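Type II restriction enzyme BsoBI (Geobacillus stearothermophilus, PDB 1DC1) cuts double-stranded DNA as a homodimer, recognising the degenerate sequence 5'-CYCGRG-3' and cleaving after its first cytosine. Local coordinates at residues I43-A48 with F116-F121; Y157-S162 with N169-P174; D212-N217 with L236-L241. One frame throughout, in Å; residues are numbered along the deposited sequence.

Interaction 1: residues I43-A48 with F116-F121; sequences IERARA and FRYLLF
Ala46 presents its single methyl to the branched end of Leu119: Ala46 CB lies 3.6 Å from Leu119 CD2, 3.7 Å from Leu119 CG and 3.9 Å from Leu119 CD1. Leu119 CD2 is shared with the neighbouring turn, where Ile43 CD1 approaches it to 3.9 Å and the two side chains cross at about a right angle. Tyr118 comes over from the same helix as Leu119. Its CG stands anti to the backbone N (chi1 168°), and the ring carries CE2 to 3.9 Å from Ala46 CA. The phenol end continues outward, setting Tyr118 OH 3.7 Å from Arg45 CB and at the edge of the guanidinium, close to its plane. A water completes this polar margin: it accepts from Arg45 NE at 3.1 Å and bonds Tyr118 OH at 2.9 Å. The bend of the arginine chain at chi3 (-70°) places NE for that bond. Farther out, Arg45 makes a cation-pi contact with Tyr42, while Tyr118 also packs on Ala71 and Ala75 of helix 69-75. The second subunit adds its own layer, with its Phe116 against Leu119 and its Glu113 in a salt bridge with Arg47. The segment axes approach to 10.2 Å and bury only 203 Å² between them, which describes a light contact. The segment directions differ by 158°, near-antiparallel helix-helix packing; the segments belong to the long helices 21-53 and 110-152, at the place where the two subunits of the DNA-encircling dimer meet.

Interaction 2: residues Y157-S162 with N169-P174; sequences YKWLDS and NWMDKP
Trp159 and Met171 form a hydrogen-bonded antiparallel pair, each giving its N-H to the other's carbonyl. Trp159 N reaches Met171 O at 2.6 Å, and Met171 N reaches Trp159 O at 2.8 Å. Met171 O also has a bent CA-H...O contact with Lys158, whose CA is 2.9 Å away. Farther along, Lys173 N donates to Tyr157 O at 3.1 Å. Tyr157 OH finds its acceptor in Asp177, but the buried Tyr157 N has no partner. These bonds close a beta hairpin at the margin of the mixed sheet: strand 170-172 is an edge strand of the sheet within this chain, and strand 157-161 bonds onward to strand 184-191. Lys158 and Asp172 lie side by side across the hairpin. After a bend at chi3 of the lysine, chi4 (90°) places NZ beside the carboxylate; Lys158 NZ meets Asp172 OD1 at 2.9 Å, 36° out of the carboxylate plane, in a salt bridge. On the same face, Leu160 CD1 stands over the five-membered ring of Trp170, 3.7 Å from its centroid, while the backbone of Lys158 lies at the indole edge. An alanine in place of Trp170 would probably leave a gap beside Leu160 CD1 and remove the indole's packing on Thr197 and Met199. At the edge of the Trp159 indole, a water donates to Asp172 O at 2.9 Å and weakly accepts from Trp159 NE1.

Interaction 3: residues D212-N217 with L236-L241; sequences DICLFN and LLLGEL. With nucleotides of chain A.
The carboxylates of Asp212 and Glu240 stand nearly perpendicular, their planes 85° apart, with Glu240 OE1 over one face of the Asp212 group, 3.2 Å from its CG. A phosphate of the bound DNA takes the oxygen edge: OP1 of DT6 of chain A lies close to the plane of the Asp212 carboxylate, 2.6 Å from Asp212 OD1 and 3.1 Å from Asp212 OD2. This is the acidic end of the PD-(D/E)XK nuclease motif, in which Asp212, Glu240 and Lys242 are predicted to bind the catalytic magnesium. Asp212 OD2 and Glu240 OE1, both acceptors, are not bonded to each other; backbone donors hold each in place. Leu241 N meets the anti lone pair of Asp212 OD2 at 2.7 Å in an almost straight bond, 176° at the hydrogen. In return Asp212 N donates to Glu240 OE1 at 3.2 Å, approaching nearly along the C-O axis. The glutamate chain is folded by a bend at chi2 (27°), and OE1 is its atom that reaches the aspartate. Lys242 NZ forms a long, weak ion pair with Asp212 OD2. The two acids thus sit at one end of an antiparallel strand pair, whose Ile213, Leu215 and Leu237 side chains share a face; Ile213 CG2 and Leu237 CD2 touch at 4.0 Å. At the far end a classic beta bulge sets two residues, Leu236 and Leu237, opposite Leu215: Leu215 O accepts Leu236 N at 2.9 Å and, weakly, Leu237 N at 3.3 Å.

Overall arrangement
Interactions 2 and 3 belong to one mixed sheet. Their centres are 18 Å apart and their nearest atoms about 7 Å, with strands 184-191 and 194-199 lying between the hairpin and the strand pair of the acidic site. Interaction 1 stands well away, its centre about 41 Å from that of interaction 3 and on the other side of the chain's centre. Helix 110-152 carries residues 116-121 near one end and runs from interaction 1 to the start of interaction 2, whose centres are 40 Å apart. All three approach the bound DNA: interaction 1 to about 6 Å and interaction 2 to about 5 Å, nearest atoms, whereas interaction 3 meets a phosphate directly.

Interaction 1: residues I43-A48 with F116-F121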
loop_
_atom_site.group_PDB
_atom_site.type_symbol
_atom_site.label_atom_id
_atom_site.label_comp_id
_atom_site.label_asym_id
_atom_site.label_seq_id
_atom_site.Cartn_x
_atom_site.Cartn_y
_atom_site.Cartn_z
ATOM N N ILE D 43 -9.970 4.678 -21.293
ATOM C CA ILE D 43 -10.433 3.945 -22.467
ATOM C C ILE D 43 -10.363 4.832 -23.725
ATOM O O ILE D 43 -9.970 4.374 -24.811
ATOM C CB ILE D 43 -11.882 3.417 -22.276
ATOM C CG1 ILE D 43 -11.966 2.525 -21.021
ATOM C CG2 ILE D 43 -12.350 2.677 -23.585
ATOM C CD1 ILE D 43 -11.058 1.280 -21.046
ATOM N N GLU D 44 -10.721 6.104 -23.590
ATOM C CA GLU D 44 -10.673 6.997 -24.742
ATOM C C GLU D 44 -9.221 7.218 -25.180
ATOM O O GLU D 44 -8.970 7.276 -26.388
ATOM C CB GLU D 44 -11.372 8.334 -24.459
ATOM C CG GLU D 44 -11.676 9.049 -25.782
ATOM C CD GLU D 44 -12.376 10.399 -25.634
ATOM O OE1 GLU D 44 -12.659 10.807 -24.481
ATOM O OE2 GLU D 44 -12.656 11.043 -26.677
ATOM N N ARG D 45 -8.274 7.330 -24.235
ATOM C CA ARG D 45 -6.868 7.471 -24.638
ATOM C C ARG D 45 -6.407 6.199 -25.402
ATOM O O ARG D 45 -5.618 6.306 -26.344
ATOM C CB ARG D 45 -5.960 7.745 -23.423
ATOM C CG ARG D 45 -6.047 9.213 -22.926
ATOM C CD ARG D 45 -5.015 9.520 -21.798
ATOM N NE ARG D 45 -5.335 8.859 -20.522
ATOM C CZ ARG D 45 -6.082 9.406 -19.568
ATOM N NH1 ARG D 45 -6.585 10.624 -19.735
ATOM N NH2 ARG D 45 -6.354 8.725 -18.476
ATOM N N ALA D 46 -6.903 5.020 -25.009
ATOM C CA ALA D 46 -6.582 3.774 -25.687
ATOM C C ALA D 46 -7.196 3.817 -27.109
ATOM O O ALA D 46 -6.535 3.426 -28.064
ATOM C CB ALA D 46 -7.083 2.575 -24.888
ATOM N N ARG D 47 -8.433 4.319 -27.252
ATOM C CA ARG D 47 -9.065 4.443 -28.566
ATOM C C ARG D 47 -8.223 5.391 -29.433
ATOM O O ARG D 47 -8.001 5.143 -30.624
ATOM C CB ARG D 47 -10.503 5.027 -28.429
ATOM C CG ARG D 47 -11.577 4.157 -27.761
ATOM C CD ARG D 47 -12.138 3.071 -28.664
ATOM N NE ARG D 47 -13.178 2.253 -28.023
ATOM C CZ ARG D 47 -13.759 1.172 -28.555
ATOM N NH1 ARG D 47 -13.429 0.734 -29.753
ATOM N NH2 ARG D 47 -14.714 0.526 -27.900
ATOM N N ALA D 48 -7.779 6.497 -28.847
ATOM C CA ALA D 48 -6.993 7.468 -29.575
ATOM C C ALA D 48 -5.653 6.887 -29.968
ATOM O O ALA D 48 -5.166 7.141 -31.083
ATOM C CB ALA D 48 -6.806 8.698 -28.740
ATOM N N PHE D 116 -3.964 -3.554 -25.994
ATOM C CA PHE D 116 -4.268 -4.440 -24.876
ATOM C C PHE D 116 -3.168 -4.281 -23.798
ATOM O O PHE D 116 -3.484 -4.209 -22.608
ATOM C CB PHE D 116 -4.305 -5.915 -25.333
ATOM C CG PHE D 116 -5.511 -6.284 -26.170
ATOM C CD1 PHE D 116 -6.553 -5.368 -26.414
ATOM C CD2 PHE D 116 -5.608 -7.552 -26.718
ATOM C CE1 PHE D 116 -7.680 -5.719 -27.206
ATOM C CE2 PHE D 116 -6.729 -7.916 -27.506
ATOM C CZ PHE D 116 -7.755 -7.003 -27.749
ATOM N N ARG D 117 -1.889 -4.231 -24.206
ATOM C CA ARG D 117 -0.813 -4.073 -23.228
ATOM C C ARG D 117 -0.813 -2.696 -22.622
ATOM O O ARG D 117 -0.587 -2.543 -21.424
ATOM C CB ARG D 117 0.532 -4.410 -23.838
ATOM C CG ARG D 117 0.663 -5.927 -23.866
ATOM C CD ARG D 117 1.851 -6.561 -24.679
ATOM N NE ARG D 117 1.783 -8.015 -24.437
ATOM C CZ ARG D 117 2.269 -8.616 -23.351
ATOM N NH1 ARG D 117 2.882 -7.911 -22.398
ATOM N NH2 ARG D 117 2.064 -9.908 -23.185
ATOM N N TYR D 118 -1.087 -1.695 -23.447
ATOM C CA TYR D 118 -1.138 -0.327 -22.963
ATOM C C TYR D 118 -2.246 -0.211 -21.841
ATOM O O TYR D 118 -2.007 0.390 -20.795
ATOM C CB TYR D 118 -1.406 0.586 -24.164
ATOM C CG TYR D 118 -1.762 1.963 -23.762
ATOM C CD1 TYR D 118 -0.774 2.876 -23.411
ATOM C CD2 TYR D 118 -3.115 2.362 -23.703
ATOM C CE1 TYR D 118 -1.126 4.176 -23.013
ATOM C CE2 TYR D 118 -3.459 3.636 -23.317
ATOM C CZ TYR D 118 -2.479 4.535 -22.982
ATOM O OH TYR D 118 -2.852 5.815 -22.670
ATOM N N LEU D 119 -3.415 -0.835 -22.050
ATOM C CA LEU D 119 -4.528 -0.804 -21.081
ATOM C C LEU D 119 -4.232 -1.641 -19.832
ATOM O O LEU D 119 -4.504 -1.232 -18.703
ATOM C CB LEU D 119 -5.838 -1.310 -21.737
ATOM C CG LEU D 119 -6.570 -0.322 -22.679
ATOM C CD1 LEU D 119 -7.535 -1.079 -23.629
ATOM C CD2 LEU D 119 -7.315 0.727 -21.828
ATOM N N LEU D 120 -3.722 -2.839 -20.045
ATOM C CA LEU D 120 -3.373 -3.681 -18.936
ATOM C C LEU D 120 -2.438 -2.936 -17.952
ATOM O O LEU D 120 -2.667 -2.994 -16.752
ATOM C CB LEU D 120 -2.669 -4.946 -19.443
ATOM C CG LEU D 120 -2.243 -5.914 -18.330
ATOM C CD1 LEU D 120 -3.554 -6.473 -17.721
ATOM C CD2 LEU D 120 -1.280 -7.022 -18.872
ATOM N N PHE D 121 -1.373 -2.290 -18.452
ATOM C CA PHE D 121 -0.459 -1.571 -17.551
ATOM C C PHE D 121 -1.075 -0.244 -17.047
ATOM O O PHE D 121 -0.871 0.138 -15.896
ATOM C CB PHE D 121 0.924 -1.356 -18.222
ATOM C CG PHE D 121 1.667 -2.654 -18.525
ATOM C CD1 PHE D 121 1.709 -3.686 -17.594
ATOM C CD2 PHE D 121 2.200 -2.877 -19.761
ATOM C CE1 PHE D 121 2.261 -4.927 -17.914
ATOM C CE2 PHE D 121 2.749 -4.101 -20.086
ATOM C CZ PHE D 121 2.780 -5.128 -19.177
HETATM O O HOH W 1 -4.795 5.810 -20.481
#

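Interaction 2: residues Y157-S162 with N169-P174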
loop_
_atom_site.group_PDB
_atom_site.type_symbol
_atom_site.label_atom_id
_atom_site.label_comp_id
_atom_site.label_asym_id
_atom_site.label_seq_id
_atom_site.Cartn_x
_atom_site.Cartn_y
_atom_site.Cartn_z
ATOM N N TYR D 157 -16.465 31.437 9.556
ATOM C CA TYR D 157 -15.126 30.932 9.369
ATOM C C TYR D 157 -14.547 31.496 8.060
ATOM O O TYR D 157 -15.263 32.131 7.280
ATOM C CB TYR D 157 -15.149 29.383 9.373
ATOM C CG TYR D 157 -15.911 28.757 8.221
ATOM C CD1 TYR D 157 -15.282 28.575 6.959
ATOM C CD2 TYR D 157 -17.244 28.351 8.376
ATOM C CE1 TYR D 157 -15.945 28.002 5.869
ATOM C CE2 TYR D 157 -17.935 27.779 7.302
ATOM C CZ TYR D 157 -17.266 27.604 6.030
ATOM O OH TYR D 157 -17.914 27.034 4.931
ATOM N N LYS D 158 -13.239 31.319 7.872
ATOM C CA LYS D 158 -12.557 31.715 6.654
ATOM C C LYS D 158 -11.994 30.422 6.113
ATOM O O LYS D 158 -11.798 29.470 6.880
ATOM C CB LYS D 158 -11.431 32.683 6.966
ATOM C CG LYS D 158 -11.913 33.869 7.785
ATOM C CD LYS D 158 -10.799 34.817 8.038
ATOM C CE LYS D 158 -10.783 35.879 7.001
ATOM N NZ LYS D 158 -11.641 36.976 7.486
ATOM N N TRP D 159 -11.789 30.366 4.805
ATOM C CA TRP D 159 -11.250 29.174 4.235
ATOM C C TRP D 159 -10.141 29.461 3.255
ATOM O O TRP D 159 -10.002 30.562 2.754
ATOM C CB TRP D 159 -12.353 28.385 3.588
ATOM C CG TRP D 159 -12.868 29.021 2.364
ATOM C CD1 TRP D 159 -13.600 30.169 2.281
ATOM C CD2 TRP D 159 -12.768 28.498 1.018
ATOM N NE1 TRP D 159 -13.974 30.387 0.963
ATOM C CE2 TRP D 159 -13.474 29.379 0.178
ATOM C CE3 TRP D 159 -12.147 27.364 0.454
ATOM C CZ2 TRP D 159 -13.578 29.164 -1.200
ATOM C CZ3 TRP D 159 -12.252 27.153 -0.898
ATOM C CH2 TRP D 159 -12.963 28.047 -1.715
ATOM N N LEU D 160 -9.342 28.438 3.007
ATOM C CA LEU D 160 -8.200 28.508 2.120
ATOM C C LEU D 160 -8.442 27.553 0.948
ATOM O O LEU D 160 -8.713 26.362 1.115
ATOM C CB LEU D 160 -6.915 28.172 2.919
ATOM C CG LEU D 160 -5.575 28.633 2.345
ATOM C CD1 LEU D 160 -5.483 30.169 2.239
ATOM C CD2 LEU D 160 -4.484 28.095 3.228
ATOM N N ASP D 161 -8.367 28.118 -0.243
ATOM C CA ASP D 161 -8.620 27.388 -1.469
ATOM C C ASP D 161 -7.413 26.563 -1.890
ATOM O O ASP D 161 -6.363 27.132 -2.230
ATOM C CB ASP D 161 -8.971 28.411 -2.547
ATOM C CG ASP D 161 -9.695 27.792 -3.727
ATOM O OD1 ASP D 161 -9.353 26.650 -4.112
ATOM O OD2 ASP D 161 -10.600 28.454 -4.272
ATOM N N SER D 162 -7.556 25.230 -1.859
ATOM C CA SER D 162 -6.474 24.299 -2.236
ATOM C C SER D 162 -5.924 24.567 -3.656
ATOM O O SER D 162 -4.755 24.262 -3.949
ATOM C CB SER D 162 -6.973 22.876 -2.149
ATOM O OG SER D 162 -7.998 22.724 -3.111
ATOM N N ASN D 169 -4.299 33.283 0.725
ATOM C CA ASN D 169 -5.541 34.054 0.674
ATOM C C ASN D 169 -6.733 33.457 1.414
ATOM O O ASN D 169 -7.528 32.721 0.836
ATOM C CB ASN D 169 -5.917 34.340 -0.779
ATOM C CG ASN D 169 -7.078 35.336 -0.904
ATOM O OD1 ASN D 169 -7.161 36.340 -0.177
ATOM N ND2 ASN D 169 -7.979 35.060 -1.842
ATOM N N TRP D 170 -6.852 33.781 2.702
ATOM C CA TRP D 170 -7.959 33.270 3.502
ATOM C C TRP D 170 -9.249 34.026 3.194
ATOM O O TRP D 170 -9.381 35.212 3.494
ATOM C CB TRP D 170 -7.620 33.363 4.979
ATOM C CG TRP D 170 -6.650 32.302 5.380
ATOM C CD1 TRP D 170 -5.272 32.391 5.370
ATOM C CD2 TRP D 170 -6.968 30.988 5.888
ATOM N NE1 TRP D 170 -4.718 31.224 5.842
ATOM C CE2 TRP D 170 -5.727 30.340 6.171
ATOM C CE3 TRP D 170 -8.176 30.291 6.135
ATOM C CZ2 TRP D 170 -5.662 29.013 6.698
ATOM C CZ3 TRP D 170 -8.107 28.954 6.662
ATOM C CH2 TRP D 170 -6.852 28.344 6.931
ATOM N N MET D 171 -10.199 33.323 2.593
ATOM C CA MET D 171 -11.453 33.958 2.223
ATOM C C MET D 171 -12.565 33.709 3.207
ATOM O O MET D 171 -12.586 32.703 3.912
ATOM C CB MET D 171 -11.924 33.504 0.822
ATOM C CG MET D 171 -10.809 33.436 -0.216
ATOM S SD MET D 171 -11.254 32.512 -1.672
ATOM C CE MET D 171 -12.652 33.323 -2.145
ATOM N N ASP D 172 -13.504 34.652 3.238
ATOM C CA ASP D 172 -14.655 34.485 4.103
ATOM C C ASP D 172 -15.610 33.450 3.513
ATOM O O ASP D 172 -15.734 33.290 2.280
ATOM C CB ASP D 172 -15.393 35.798 4.323
ATOM C CG ASP D 172 -14.660 36.730 5.259
ATOM O OD1 ASP D 172 -14.291 36.355 6.403
ATOM O OD2 ASP D 172 -14.469 37.870 4.817
ATOM N N LYS D 173 -16.242 32.719 4.414
ATOM C CA LYS D 173 -17.190 31.705 4.037
ATOM C C LYS D 173 -18.246 32.346 3.132
ATOM O O LYS D 173 -18.686 33.462 3.397
ATOM C CB LYS D 173 -17.844 31.174 5.310
ATOM C CG LYS D 173 -19.162 30.505 5.154
ATOM C CD LYS D 173 -19.991 30.777 6.365
ATOM C CE LYS D 173 -21.303 30.068 6.215
ATOM N NZ LYS D 173 -22.229 30.748 5.292
ATOM N N PRO D 174 -18.640 31.666 2.042
ATOM C CA PRO D 174 -19.665 32.218 1.151
ATOM C C PRO D 174 -21.024 32.022 1.854
ATOM O O PRO D 174 -21.101 31.212 2.783
ATOM C CB PRO D 174 -19.541 31.352 -0.081
ATOM C CG PRO D 174 -19.060 30.029 0.459
ATOM C CD PRO D 174 -18.132 30.372 1.558
HETATM O O HOH W 2 -15.764 32.796 -0.553
HETATM O O HOH W 3 -7.198 30.868 -0.732
#

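Interaction 3: residues D212-N217 with L236-L241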
loop_
_atom_site.group_PDB
_atom_site.type_symbol
_atom_site.label_atom_id
_atom_site.label_comp_id
_atom_site.label_asym_id
_atom_site.label_seq_id
_atom_site.Cartn_x
_atom_site.Cartn_y
_atom_site.Cartn_z
ATOM N N ASP D 212 -1.571 14.653 8.373
ATOM C CA ASP D 212 -2.862 14.820 7.678
ATOM C C ASP D 212 -3.629 16.040 8.144
ATOM O O ASP D 212 -4.093 16.833 7.321
ATOM C CB ASP D 212 -3.770 13.599 7.899
ATOM C CG ASP D 212 -3.251 12.340 7.216
ATOM O OD1 ASP D 212 -2.447 12.414 6.232
ATOM O OD2 ASP D 212 -3.658 11.269 7.694
ATOM N N ILE D 213 -3.767 16.166 9.473
ATOM C CA ILE D 213 -4.564 17.234 10.107
ATOM C C ILE D 213 -3.739 17.970 11.145
ATOM O O ILE D 213 -3.132 17.325 12.016
ATOM C CB ILE D 213 -5.783 16.642 10.856
ATOM C CG1 ILE D 213 -6.642 15.830 9.877
ATOM C CG2 ILE D 213 -6.552 17.765 11.637
ATOM C CD1 ILE D 213 -7.637 14.980 10.548
ATOM N N CYS D 214 -3.759 19.305 11.070
ATOM C CA CYS D 214 -3.048 20.164 12.003
ATOM C C CYS D 214 -3.949 21.291 12.441
ATOM O O CYS D 214 -4.523 21.948 11.587
ATOM C CB CYS D 214 -1.807 20.745 11.332
ATOM S SG CYS D 214 -0.398 19.576 11.151
ATOM N N LEU D 215 -4.067 21.497 13.753
ATOM C CA LEU D 215 -4.877 22.581 14.312
ATOM C C LEU D 215 -3.935 23.520 14.978
ATOM O O LEU D 215 -3.203 23.120 15.868
ATOM C CB LEU D 215 -5.892 22.101 15.352
ATOM C CG LEU D 215 -6.915 23.174 15.837
ATOM C CD1 LEU D 215 -7.722 23.633 14.653
ATOM C CD2 LEU D 215 -7.884 22.639 16.866
ATOM N N PHE D 216 -3.964 24.784 14.562
ATOM C CA PHE D 216 -3.069 25.803 15.107
ATOM C C PHE D 216 -3.768 26.769 15.992
ATOM O O PHE D 216 -4.911 27.122 15.740
ATOM C CB PHE D 216 -2.447 26.651 14.021
ATOM C CG PHE D 216 -1.527 25.906 13.163
ATOM C CD1 PHE D 216 -0.197 25.730 13.541
ATOM C CD2 PHE D 216 -1.990 25.349 11.977
ATOM C CE1 PHE D 216 0.666 25.003 12.742
ATOM C CE2 PHE D 216 -1.144 24.616 11.159
ATOM C CZ PHE D 216 0.183 24.442 11.537
ATOM N N ASN D 217 -3.053 27.180 17.027
ATOM C CA ASN D 217 -3.518 28.185 17.952
ATOM C C ASN D 217 -3.031 29.483 17.305
ATOM O O ASN D 217 -1.903 29.908 17.562
ATOM C CB ASN D 217 -2.814 28.049 19.287
ATOM C CG ASN D 217 -2.841 29.322 20.048
ATOM O OD1 ASN D 217 -3.456 30.303 19.608
ATOM N ND2 ASN D 217 -2.196 29.340 21.201
ATOM N N LEU D 236 -1.881 22.903 18.406
ATOM C CA LEU D 236 -2.849 22.426 19.414
ATOM C C LEU D 236 -3.174 20.947 19.217
ATOM O O LEU D 236 -3.346 20.226 20.183
ATOM C CB LEU D 236 -4.189 23.185 19.333
ATOM C CG LEU D 236 -4.195 24.663 19.742
ATOM C CD1 LEU D 236 -5.527 25.286 19.453
ATOM C CD2 LEU D 236 -3.849 24.780 21.234
ATOM N N LEU D 237 -3.255 20.512 17.964
ATOM C CA LEU D 237 -3.612 19.143 17.658
ATOM C C LEU D 237 -2.990 18.674 16.359
ATOM O O LEU D 237 -2.839 19.471 15.439
ATOM C CB LEU D 237 -5.156 19.019 17.572
ATOM C CG LEU D 237 -5.841 17.715 17.092
ATOM C CD1 LEU D 237 -7.186 17.630 17.749
ATOM C CD2 LEU D 237 -5.979 17.675 15.549
ATOM N N LEU D 238 -2.609 17.384 16.311
ATOM C CA LEU D 238 -2.080 16.731 15.102
ATOM C C LEU D 238 -2.839 15.414 14.985
ATOM O O LEU D 238 -3.090 14.738 15.977
ATOM C CB LEU D 238 -0.572 16.510 15.182
ATOM C CG LEU D 238 0.142 17.854 15.447
ATOM C CD1 LEU D 238 0.673 17.884 16.858
ATOM C CD2 LEU D 238 1.222 18.058 14.476
ATOM N N GLY D 239 -3.262 15.077 13.773
ATOM C CA GLY D 239 -4.020 13.858 13.638
ATOM C C GLY D 239 -3.841 13.187 12.300
ATOM O O GLY D 239 -3.435 13.824 11.325
ATOM N N GLU D 240 -4.134 11.897 12.269
ATOM C CA GLU D 240 -4.033 11.090 11.058
ATOM C C GLU D 240 -5.466 10.785 10.657
ATOM O O GLU D 240 -6.323 10.578 11.505
ATOM C CB GLU D 240 -3.271 9.784 11.321
ATOM C CG GLU D 240 -1.806 9.678 10.789
ATOM C CD GLU D 240 -1.027 11.020 10.650
ATOM O OE1 GLU D 240 -1.375 11.821 9.750
ATOM O OE2 GLU D 240 -0.046 11.268 11.415
ATOM N N LEU D 241 -5.733 10.772 9.357
ATOM C CA LEU D 241 -7.088 10.525 8.830
ATOM C C LEU D 241 -6.961 9.501 7.719
ATOM O O LEU D 241 -6.314 9.786 6.731
ATOM C CB LEU D 241 -7.685 11.841 8.270
ATOM C CG LEU D 241 -8.963 11.856 7.405
ATOM C CD1 LEU D 241 -10.132 11.276 8.196
ATOM C CD2 LEU D 241 -9.306 13.303 6.969
ATOM P P DT A 6 -1.180 9.430 4.376
ATOM O OP1 DT A 6 -2.135 10.022 5.309
ATOM O OP2 DT A 6 -0.607 8.066 4.626
ATOM O "O5'" DT A 6 -1.875 9.290 2.948
ATOM C "C5'" DT A 6 -2.843 10.258 2.493
ATOM C "C4'" DT A 6 -3.444 9.804 1.180
ATOM O "O4'" DT A 6 -2.442 9.753 0.136
ATOM C "C3'" DT A 6 -4.036 8.399 1.226
ATOM O "O3'" DT A 6 -5.369 8.493 1.724
ATOM C "C2'" DT A 6 -3.999 7.993 -0.234
ATOM C "C1'" DT A 6 -2.746 8.685 -0.755
ATOM N N1 DT A 6 -1.621 7.754 -0.752
ATOM C C2 DT A 6 -1.432 6.975 -1.867
ATOM O O2 DT A 6 -2.177 6.983 -2.841
ATOM N N3 DT A 6 -0.335 6.166 -1.803
ATOM C C4 DT A 6 0.544 6.039 -0.756
ATOM O O4 DT A 6 1.513 5.310 -0.882
ATOM C C5 DT A 6 0.227 6.831 0.419
ATOM C C7 DT A 6 1.030 6.665 1.670
ATOM C C6 DT A 6 -0.796 7.657 0.343
#